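PDB 4QQS: glycoside hydrolase family 43 from Halothermothrix orenii, which hydrolyses O-glycosidic bonds, showing alpha-L-arabinofuranosidase activity that probably serves xylan breakdown in a heat-loving bacterium. Local coordinates for residues A[182-187]-A[239-244]; A[209-214]-A[218-223]; A[272-277]-A[304-309]. All blocks are in the same frame, centred on the assembly; numbering follows the deposited sequence.

Interaction 1: A[182-187]-A[239-244]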
loop_
_atom_site.group_PDB
_atom_site.type_symbol
_atom_site.label_atom_id
_atom_site.label_comp_id
_atom_site.label_asym_id
_atom_site.label_seq_id
_atom_site.Cartn_x
_atom_site.Cartn_y
_atom_site.Cartn_z
ATOM N N GLN A 182 17.463 7.814 -5.907
ATOM C CA GLN A 182 17.524 8.011 -7.354
ATOM C C GLN A 182 17.037 9.406 -7.717
ATOM O O GLN A 182 16.209 9.986 -7.017
ATOM C CB GLN A 182 16.647 6.970 -8.068
ATOM C CG GLN A 182 17.099 5.541 -7.891
ATOM C CD GLN A 182 16.213 4.570 -8.637
ATOM O OE1 GLN A 182 15.025 4.461 -8.360
ATOM N NE2 GLN A 182 16.775 3.894 -9.617
ATOM N N ASP A 183 17.520 9.924 -8.838
ATOM C CA ASP A 183 17.175 11.277 -9.246
ATOM C C ASP A 183 15.672 11.514 -9.331
ATOM O O ASP A 183 15.215 12.587 -8.961
ATOM C CB ASP A 183 17.837 11.637 -10.580
ATOM C CG ASP A 183 19.301 11.791 -10.451
ATOM O OD1 ASP A 183 19.720 12.882 -10.018
ATOM O OD2 ASP A 183 20.016 10.812 -10.756
ATOM N N TRP A 184 14.909 10.538 -9.823
ATOM C CA TRP A 184 13.464 10.740 -9.990
ATOM C C TRP A 184 12.722 10.910 -8.660
ATOM O O TRP A 184 11.564 11.311 -8.670
ATOM C CB TRP A 184 12.817 9.590 -10.802
ATOM C CG TRP A 184 12.641 8.334 -10.023
ATOM C CD1 TRP A 184 13.601 7.384 -9.788
ATOM C CD2 TRP A 184 11.467 7.878 -9.333
ATOM N NE1 TRP A 184 13.104 6.379 -9.005
ATOM C CE2 TRP A 184 11.799 6.655 -8.707
ATOM C CE3 TRP A 184 10.174 8.380 -9.166
ATOM C CZ2 TRP A 184 10.877 5.919 -7.972
ATOM C CZ3 TRP A 184 9.279 7.648 -8.410
ATOM C CH2 TRP A 184 9.630 6.436 -7.832
ATOM N N GLU A 185 13.391 10.608 -7.543
ATOM C CA GLU A 185 12.765 10.581 -6.217
ATOM C C GLU A 185 12.921 11.879 -5.442
ATOM O O GLU A 185 12.739 11.891 -4.229
ATOM C CB GLU A 185 13.356 9.449 -5.380
ATOM C CG GLU A 185 13.194 8.112 -6.044
ATOM C CD GLU A 185 13.820 6.975 -5.267
ATOM O OE1 GLU A 185 15.023 6.977 -4.925
ATOM O OE2 GLU A 185 13.093 6.032 -4.959
ATOM N N GLY A 186 13.265 12.971 -6.110
ATOM C CA GLY A 186 13.270 14.268 -5.451
ATOM C C GLY A 186 14.359 14.424 -4.415
ATOM O O GLY A 186 14.142 14.989 -3.340
ATOM N N ILE A 187 15.548 13.960 -4.762
ATOM C CA ILE A 187 16.642 13.898 -3.812
ATOM C C ILE A 187 17.328 15.239 -3.551
ATOM O O ILE A 187 18.260 15.290 -2.754
ATOM C CB ILE A 187 17.671 12.831 -4.224
ATOM C CG1 ILE A 187 18.148 13.058 -5.671
ATOM C CG2 ILE A 187 17.067 11.448 -4.028
ATOM C CD1 ILE A 187 19.337 12.231 -6.088
ATOM N N GLY A 239 15.378 2.004 -14.412
ATOM C CA GLY A 239 14.385 2.655 -15.241
ATOM C C GLY A 239 13.178 3.197 -14.501
ATOM O O GLY A 239 12.190 3.548 -15.133
ATOM N N ASN A 240 13.239 3.277 -13.175
ATOM C CA ASN A 240 12.149 3.868 -12.406
ATOM C C ASN A 240 11.899 5.315 -12.836
ATOM O O ASN A 240 12.808 6.012 -13.273
ATOM C CB ASN A 240 12.512 3.885 -10.930
ATOM C CG ASN A 240 12.305 2.552 -10.226
ATOM O OD1 ASN A 240 11.523 1.702 -10.664
ATOM N ND2 ASN A 240 12.978 2.386 -9.093
ATOM N N PRO A 241 10.659 5.788 -12.691
ATOM C CA PRO A 241 9.483 5.072 -12.198
ATOM C C PRO A 241 8.859 4.188 -13.274
ATOM O O PRO A 241 8.982 4.454 -14.474
ATOM C CB PRO A 241 8.527 6.213 -11.821
ATOM C CG PRO A 241 8.870 7.296 -12.798
ATOM C CD PRO A 241 10.366 7.205 -12.964
ATOM N N ILE A 242 8.154 3.152 -12.826
ATOM C CA ILE A 242 7.406 2.276 -13.725
ATOM C C ILE A 242 5.966 2.726 -13.947
ATOM O O ILE A 242 5.333 2.271 -14.900
ATOM C CB ILE A 242 7.463 0.798 -13.283
ATOM C CG1 ILE A 242 6.718 0.565 -11.974
ATOM C CG2 ILE A 242 8.910 0.340 -13.190
ATOM C CD1 ILE A 242 6.551 -0.923 -11.665
ATOM N N LEU A 243 5.461 3.624 -13.106
ATOM C CA LEU A 243 4.119 4.150 -13.277
ATOM C C LEU A 243 4.169 5.605 -12.844
ATOM O O LEU A 243 4.470 5.921 -11.686
ATOM C CB LEU A 243 3.120 3.331 -12.476
ATOM C CG LEU A 243 1.653 3.615 -12.794
ATOM C CD1 LEU A 243 1.307 3.327 -14.252
ATOM C CD2 LEU A 243 0.747 2.799 -11.882
ATOM N N SER A 244 3.929 6.497 -13.800
ATOM C CA SER A 244 4.041 7.923 -13.549
ATOM C C SER A 244 2.955 8.672 -14.325
ATOM O O SER A 244 2.236 8.097 -15.153
ATOM C CB SER A 244 5.449 8.426 -13.877
ATOM O OG SER A 244 5.752 8.202 -15.232
#

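Interaction 2: A[209-214]-A[218-223]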
loop_
_atom_site.group_PDB
_atom_site.type_symbol
_atom_site.label_atom_id
_atom_site.label_comp_id
_atom_site.label_asym_id
_atom_site.label_seq_id
_atom_site.Cartn_x
_atom_site.Cartn_y
_atom_site.Cartn_z
ATOM N N MET A 209 7.515 -2.859 -4.873
ATOM C CA MET A 209 6.972 -1.639 -5.433
ATOM C C MET A 209 6.860 -0.608 -4.307
ATOM O O MET A 209 6.613 -0.967 -3.152
ATOM C CB MET A 209 5.613 -1.937 -6.062
ATOM C CG MET A 209 5.728 -2.928 -7.189
ATOM S SD MET A 209 4.174 -3.523 -7.840
ATOM C CE MET A 209 3.790 -2.110 -8.880
ATOM N N TYR A 210 7.021 0.667 -4.646
ATOM C CA TYR A 210 6.972 1.720 -3.636
ATOM C C TYR A 210 6.696 3.028 -4.363
ATOM O O TYR A 210 6.826 3.117 -5.587
ATOM C CB TYR A 210 8.287 1.798 -2.827
ATOM C CG TYR A 210 9.447 2.260 -3.666
ATOM C CD1 TYR A 210 10.193 1.379 -4.429
ATOM C CD2 TYR A 210 9.777 3.609 -3.738
ATOM C CE1 TYR A 210 11.221 1.827 -5.233
ATOM C CE2 TYR A 210 10.800 4.057 -4.546
ATOM C CZ TYR A 210 11.528 3.163 -5.286
ATOM O OH TYR A 210 12.576 3.561 -6.092
ATOM N N SER A 211 6.342 4.047 -3.587
ATOM C CA SER A 211 6.057 5.368 -4.122
ATOM C C SER A 211 7.053 6.400 -3.618
ATOM O O SER A 211 7.586 6.284 -2.501
ATOM C CB SER A 211 4.647 5.792 -3.722
ATOM O OG SER A 211 3.684 4.896 -4.264
ATOM N N ALA A 212 7.305 7.414 -4.438
ATOM C CA ALA A 212 8.205 8.497 -4.065
ATOM C C ALA A 212 7.631 9.830 -4.534
ATOM O O ALA A 212 6.686 9.865 -5.325
ATOM C CB ALA A 212 9.604 8.281 -4.662
ATOM N N ASN A 213 8.272 10.907 -4.073
ATOM C CA ASN A 213 7.791 12.277 -4.206
ATOM C C ASN A 213 6.585 12.516 -3.312
ATOM O O ASN A 213 6.182 11.623 -2.565
ATOM C CB ASN A 213 7.587 12.668 -5.673
ATOM C CG ASN A 213 8.869 12.507 -6.460
ATOM O OD1 ASN A 213 9.861 13.182 -6.174
ATOM N ND2 ASN A 213 8.892 11.580 -7.395
ATOM N N CYS A 214 6.074 13.740 -3.321
ATOM C CA CYS A 214 5.012 14.122 -2.403
ATOM C C CYS A 214 3.655 13.636 -2.906
ATOM O O CYS A 214 3.316 13.850 -4.068
ATOM C CB CYS A 214 4.979 15.641 -2.255
ATOM S SG CYS A 214 3.739 16.235 -1.099
ATOM N N PRO A 218 1.670 16.123 -8.629
ATOM C CA PRO A 218 1.486 15.248 -9.793
ATOM C C PRO A 218 2.641 14.262 -9.962
ATOM O O PRO A 218 2.453 13.224 -10.592
ATOM C CB PRO A 218 1.413 16.234 -10.964
ATOM C CG PRO A 218 1.007 17.492 -10.338
ATOM C CD PRO A 218 1.634 17.540 -9.006
ATOM N N ASP A 219 3.802 14.579 -9.394
ATOM C CA ASP A 219 4.990 13.754 -9.543
ATOM C C ASP A 219 5.057 12.556 -8.597
ATOM O O ASP A 219 6.014 11.790 -8.671
ATOM C CB ASP A 219 6.245 14.609 -9.415
ATOM C CG ASP A 219 6.375 15.591 -10.557
ATOM O OD1 ASP A 219 6.153 15.183 -11.720
ATOM O OD2 ASP A 219 6.674 16.773 -10.279
ATOM N N TYR A 220 4.061 12.385 -7.728
ATOM C CA TYR A 220 3.950 11.132 -6.985
ATOM C C TYR A 220 3.949 10.010 -8.016
ATOM O O TYR A 220 3.271 10.102 -9.037
ATOM C CB TYR A 220 2.686 11.108 -6.149
ATOM C CG TYR A 220 2.682 10.161 -4.975
ATOM C CD1 TYR A 220 3.634 10.260 -3.978
ATOM C CD2 TYR A 220 1.689 9.207 -4.832
ATOM C CE1 TYR A 220 3.589 9.439 -2.854
ATOM C CE2 TYR A 220 1.627 8.384 -3.722
ATOM C CZ TYR A 220 2.568 8.510 -2.732
ATOM O OH TYR A 220 2.451 7.686 -1.630
ATOM N N SER A 221 4.743 8.970 -7.783
ATOM C CA SER A 221 4.910 7.925 -8.785
ATOM C C SER A 221 5.496 6.677 -8.147
ATOM O O SER A 221 5.989 6.720 -7.007
ATOM C CB SER A 221 5.757 8.424 -9.957
ATOM O OG SER A 221 6.790 9.304 -9.544
ATOM N N ILE A 222 5.424 5.578 -8.886
ATOM C CA ILE A 222 5.763 4.251 -8.394
ATOM C C ILE A 222 7.002 3.713 -9.080
ATOM O O ILE A 222 7.110 3.745 -10.315
ATOM C CB ILE A 222 4.581 3.281 -8.623
ATOM C CG1 ILE A 222 3.385 3.745 -7.788
ATOM C CG2 ILE A 222 4.970 1.847 -8.295
ATOM C CD1 ILE A 222 2.070 3.106 -8.166
ATOM N N GLY A 223 7.928 3.205 -8.265
ATOM C CA GLY A 223 9.093 2.491 -8.739
ATOM C C GLY A 223 9.158 1.120 -8.099
ATOM O O GLY A 223 8.295 0.750 -7.303
#

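Interaction 3: A[272-277]-A[304-309]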
loop_
_atom_site.group_PDB
_atom_site.type_symbol
_atom_site.label_atom_id
_atom_site.label_comp_id
_atom_site.label_asym_id
_atom_site.label_seq_id
_atom_site.Cartn_x
_atom_site.Cartn_y
_atom_site.Cartn_z
ATOM N N TYR A 272 -3.943 1.226 -7.845
ATOM C CA TYR A 272 -3.230 2.432 -7.453
ATOM C C TYR A 272 -4.171 3.621 -7.428
ATOM O O TYR A 272 -5.223 3.603 -8.070
ATOM C CB TYR A 272 -2.046 2.695 -8.406
ATOM C CG TYR A 272 -2.447 2.923 -9.845
ATOM C CD1 TYR A 272 -2.729 1.861 -10.697
ATOM C CD2 TYR A 272 -2.556 4.208 -10.343
ATOM C CE1 TYR A 272 -3.109 2.078 -12.023
ATOM C CE2 TYR A 272 -2.924 4.437 -11.671
ATOM C CZ TYR A 272 -3.211 3.373 -12.501
ATOM O OH TYR A 272 -3.586 3.648 -13.799
ATOM N N HIS A 273 -3.791 4.656 -6.690
ATOM C CA HIS A 273 -4.590 5.865 -6.686
ATOM C C HIS A 273 -4.011 6.924 -7.609
ATOM O O HIS A 273 -2.848 6.883 -7.960
ATOM C CB HIS A 273 -4.818 6.413 -5.283
ATOM C CG HIS A 273 -3.608 6.916 -4.565
ATOM N ND1 HIS A 273 -2.680 7.834 -5.023
ATOM C CD2 HIS A 273 -3.266 6.632 -3.298
ATOM C CE1 HIS A 273 -1.801 8.053 -4.046
ATOM N NE2 HIS A 273 -2.152 7.347 -2.993
ATOM N N THR A 274 -4.878 7.846 -8.020
ATOM C CA THR A 274 -4.480 9.079 -8.701
ATOM C C THR A 274 -5.304 10.224 -8.114
ATOM O O THR A 274 -6.315 10.003 -7.456
ATOM C CB THR A 274 -4.732 9.012 -10.218
ATOM O OG1 THR A 274 -6.109 8.702 -10.447
ATOM C CG2 THR A 274 -3.854 7.979 -10.887
ATOM N N HIS A 275 -4.916 11.463 -8.383
ATOM C CA HIS A 275 -5.695 12.576 -7.857
ATOM C C HIS A 275 -7.045 12.661 -8.532
ATOM O O HIS A 275 -7.159 12.572 -9.755
ATOM C CB HIS A 275 -4.962 13.890 -8.040
ATOM C CG HIS A 275 -3.651 13.940 -7.333
ATOM N ND1 HIS A 275 -3.495 13.886 -5.965
ATOM C CD2 HIS A 275 -2.412 14.021 -7.854
ATOM C CE1 HIS A 275 -2.203 13.939 -5.688
ATOM N NE2 HIS A 275 -1.530 14.041 -6.818
ATOM N N THR A 276 -8.077 12.856 -7.728
ATOM C CA THR A 276 -9.422 12.986 -8.268
ATOM C C THR A 276 -9.527 14.256 -9.120
ATOM O O THR A 276 -10.224 14.281 -10.137
ATOM C CB THR A 276 -10.462 12.977 -7.127
ATOM O OG1 THR A 276 -10.306 11.762 -6.387
ATOM C CG2 THR A 276 -11.888 13.080 -7.656
ATOM N N TYR A 277 -8.826 15.301 -8.691
ATOM C CA TYR A 277 -8.831 16.586 -9.377
ATOM C C TYR A 277 -7.394 16.958 -9.733
ATOM O O TYR A 277 -6.692 17.595 -8.951
ATOM C CB TYR A 277 -9.488 17.657 -8.505
ATOM C CG TYR A 277 -10.924 17.329 -8.161
ATOM C CD1 TYR A 277 -11.927 17.428 -9.115
ATOM C CD2 TYR A 277 -11.273 16.899 -6.891
ATOM C CE1 TYR A 277 -13.248 17.126 -8.805
ATOM C CE2 TYR A 277 -12.590 16.599 -6.568
ATOM C CZ TYR A 277 -13.570 16.705 -7.532
ATOM O OH TYR A 277 -14.880 16.403 -7.209
ATOM N N PRO A 304 -0.253 4.470 -17.095
ATOM C CA PRO A 304 -1.637 4.481 -16.612
ATOM C C PRO A 304 -2.628 4.755 -17.734
ATOM O O PRO A 304 -2.349 5.565 -18.624
ATOM C CB PRO A 304 -1.623 5.629 -15.612
ATOM C CG PRO A 304 -0.621 6.587 -16.189
ATOM C CD PRO A 304 0.457 5.718 -16.769
ATOM N N THR A 305 -3.779 4.090 -17.696
ATOM C CA THR A 305 -4.784 4.257 -18.737
ATOM C C THR A 305 -6.003 5.011 -18.234
ATOM O O THR A 305 -6.346 4.978 -17.053
ATOM C CB THR A 305 -5.277 2.914 -19.299
ATOM O OG1 THR A 305 -6.004 2.203 -18.292
ATOM C CG2 THR A 305 -4.140 2.079 -19.822
ATOM N N ARG A 306 -6.661 5.684 -19.177
ATOM C CA ARG A 306 -7.953 6.327 -18.948
ATOM C C ARG A 306 -8.837 6.184 -20.173
ATOM O O ARG A 306 -9.564 7.102 -20.525
ATOM C CB ARG A 306 -7.768 7.812 -18.662
ATOM C CG ARG A 306 -7.250 8.086 -17.303
ATOM C CD ARG A 306 -8.323 7.882 -16.295
ATOM N NE ARG A 306 -8.550 9.103 -15.532
ATOM C CZ ARG A 306 -8.050 9.343 -14.324
ATOM N NH1 ARG A 306 -7.279 8.446 -13.704
ATOM N NH2 ARG A 306 -8.333 10.486 -13.720
ATOM N N SER A 307 -8.745 5.040 -20.829
ATOM C CA SER A 307 -9.567 4.717 -21.982
ATOM C C SER A 307 -9.982 3.265 -21.817
ATOM O O SER A 307 -9.397 2.554 -21.014
ATOM C CB SER A 307 -8.769 4.893 -23.268
ATOM O OG SER A 307 -7.606 4.087 -23.259
ATOM N N PRO A 308 -10.991 2.816 -22.569
ATOM C CA PRO A 308 -11.477 1.445 -22.374
ATOM C C PRO A 308 -10.407 0.368 -22.588
ATOM O O PRO A 308 -9.727 0.364 -23.622
ATOM C CB PRO A 308 -12.584 1.324 -23.422
ATOM C CG PRO A 308 -13.055 2.718 -23.613
ATOM C CD PRO A 308 -11.833 3.565 -23.516
ATOM N N GLN A 309 -10.291 -0.535 -21.620
ATOM C CA GLN A 309 -9.323 -1.625 -21.653
ATOM C C GLN A 309 -10.068 -2.938 -21.534
ATOM O O GLN A 309 -11.127 -2.980 -20.918
ATOM C CB GLN A 309 -8.365 -1.532 -20.465
ATOM C CG GLN A 309 -7.608 -0.238 -20.363
ATOM C CD GLN A 309 -6.681 -0.004 -21.520
ATOM O OE1 GLN A 309 -5.852 -0.853 -21.858
ATOM N NE2 GLN A 309 -6.809 1.160 -22.148
HETATM O O HOH W 1 -5.063 5.970 -14.772
#

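Interaction 1: A[182-187]-A[239-244]
Trp184 lays its indole against Asn240 and Pro241. Its side chain starts with Trp184 CB brushing Pro241 CD at 4.0 Å. The first torsion (chi1 76°) sets CG between the backbone N and the carbonyl carbon, swinging the ring toward 239-244. CG and CD2 then stay beside Pro241 CD, and CD1 lies near the carbonyl oxygen of Asn240. At the polar corner, Trp184 NE1 packs 3.2 Å from Asn240 CB and donates to Gln182 OE1 (2.8 Å), with the acceptor in the indole plane but the donor well above the carbonyl plane of the glutamine. The same oxygen, Gln182 OE1, takes a second, nearly straight bond from Asn240 ND2 (3.0 Å, 172°), this one in the carbonyl plane on a lone pair; the two amides stand almost perpendicular.

The setting is one blade of the five-bladed beta-propeller of family GH43: 182-187 leads into strand 191-202, while 239-244 follows the short strand 235-236. Glutamine suits its place because its amide can accept through OE1, from Trp184 and Asn240, while donating through NE2 to Tyr237 O. Asparagine likewise uses both ends, its OD1 accepting from Tyr224 N.

Further out, CE2 and CZ2 lie near Asn240 CB, and the six-membered ring of Trp184 receives Pro241 CB over its face in a CH-pi contact, 3.9 Å from the centroid, with CE3, CZ3 and CH2 all close to that carbon. The peptide bond before Pro241 is cis, in the loop that carries the proline ring to the indole. Glu185 CG packs on the opposite face. At the far rim, CZ3 also packs on Ser221 OG of strand 221-227.

Interaction 2: A[209-214]-A[218-223]
Tyr210 and Gly223 exchange a reciprocal pair of backbone hydrogen bonds, each 2.9 Å between N of one and O of the other. Ala212 and Ser221 form the next such pair, Ala212 N to Ser221 O being the shorter bond at 3.0 Å. Between them Ser211 and Ile222 make a non-hydrogen-bonded pair, and CA-H...O contacts, such as Ile222 CA to Tyr210 O, fill in along the strands.

Polar side chains act where the strands end. Asparagine suits position 213 through its amide: Asn213 ND2 reaches Trp184 O and, weakly, Asp219 O (3.2 Å). Ser221 OG donates to the same Asp219 O at 2.7 Å.

Packing contacts differ on the two faces. Gly223 CA lies over the face of the Tyr210 ring, where a beta carbon would press against the phenol oxygen, itself hydrogen-bonded to Glu185 OE2. On the side of Ser211 and Ile222, Met209 CE touches Ile222 CG2, while Ser211 CB rests 3.6 Å from Tyr220 CZ. Tyr220 CG stands anti to the backbone N (chi1 -158°), bringing Tyr220 CD1 to 3.2 Å from Asn213 O, which meets the ring at its edge; its OH is hydrogen-bonded to Glu195 OE2.

A phenylalanine in place of Tyr220 would probably leave Glu195 OE2 without its hydroxyl partner and less firmly placed. This is an antiparallel beta hairpin of a propeller blade, with Tyr220 beside Glu195, the predicted proton donor.

Interaction 3: A[272-277]-A[304-309]
Tyr272 reaches Pro304 with its phenol oxygen, Tyr272 OH lying 3.3 Å from Pro304 CB, while Tyr272 CZ keeps 4.2 Å from the same carbon. The two side chains cross at about a right angle, and the proline comes obliquely to the ring. In this last blade of the beta-propeller, Tyr272 and Thr274 belong to strand 268-275; the tail 304-309 comes after the outermost strand, 298-302.

The second direct contact is polar and weak. Arg306 bends at chi2 and chi3 (-75° and -122°), which curls its guanidinium back to Thr274, where Arg306 NH1 points at Thr274 OG1 nearly straight (169°) but from 3.5 Å. Thr274 OG1 lies at the edge of that group, near its plane. Arginine suits the place because its length lets it leave the tail and still reach a hydroxyl on the strand.

A water sits beside these two contacts. It donates to Tyr272 OH (2.9 Å) and to Thr305 O (2.8 Å) and accepts a weak bond from Arg306 NH1, so one molecule links the phenol of the strand to the tail's backbone carbonyl.

Strand 285-295 positions this first shell. Asn288 ND2 bonds to both Thr274 OG1 and Tyr272 O, holding the threonine hydroxyl that faces Arg306. Tyrosine is long enough to carry its hydroxyl to the water and to Asp290, which the segments share: OD2 is hydrogen-bonded to Tyr272 OH and OD1 to Thr305 OG1.

Along the chain, 182-187 comes first, and interaction 1 closes its loop only at 239-244, after strands 191-202, 205-212, 221-227 and 235-236 have gone by. Interaction 2, the hairpin 209-214 with 218-223, is nested within that loop, and the two touch: Glu185 OE2 bonds to Tyr210 OH, and Ile242 N to Ile222 O, where Ile242 and Leu243 form a classic beta bulge opposite Ile222. Interaction 3 follows in series, closing a loop that takes in strands 285-295 and 298-302 and bringing the tail back onto strand 268-275. Neighbouring blades meet between them: Leu243 packs on Pro304 and Tyr272, Ile222 on Tyr272, and Tyr220 on His273 near the predicted active site.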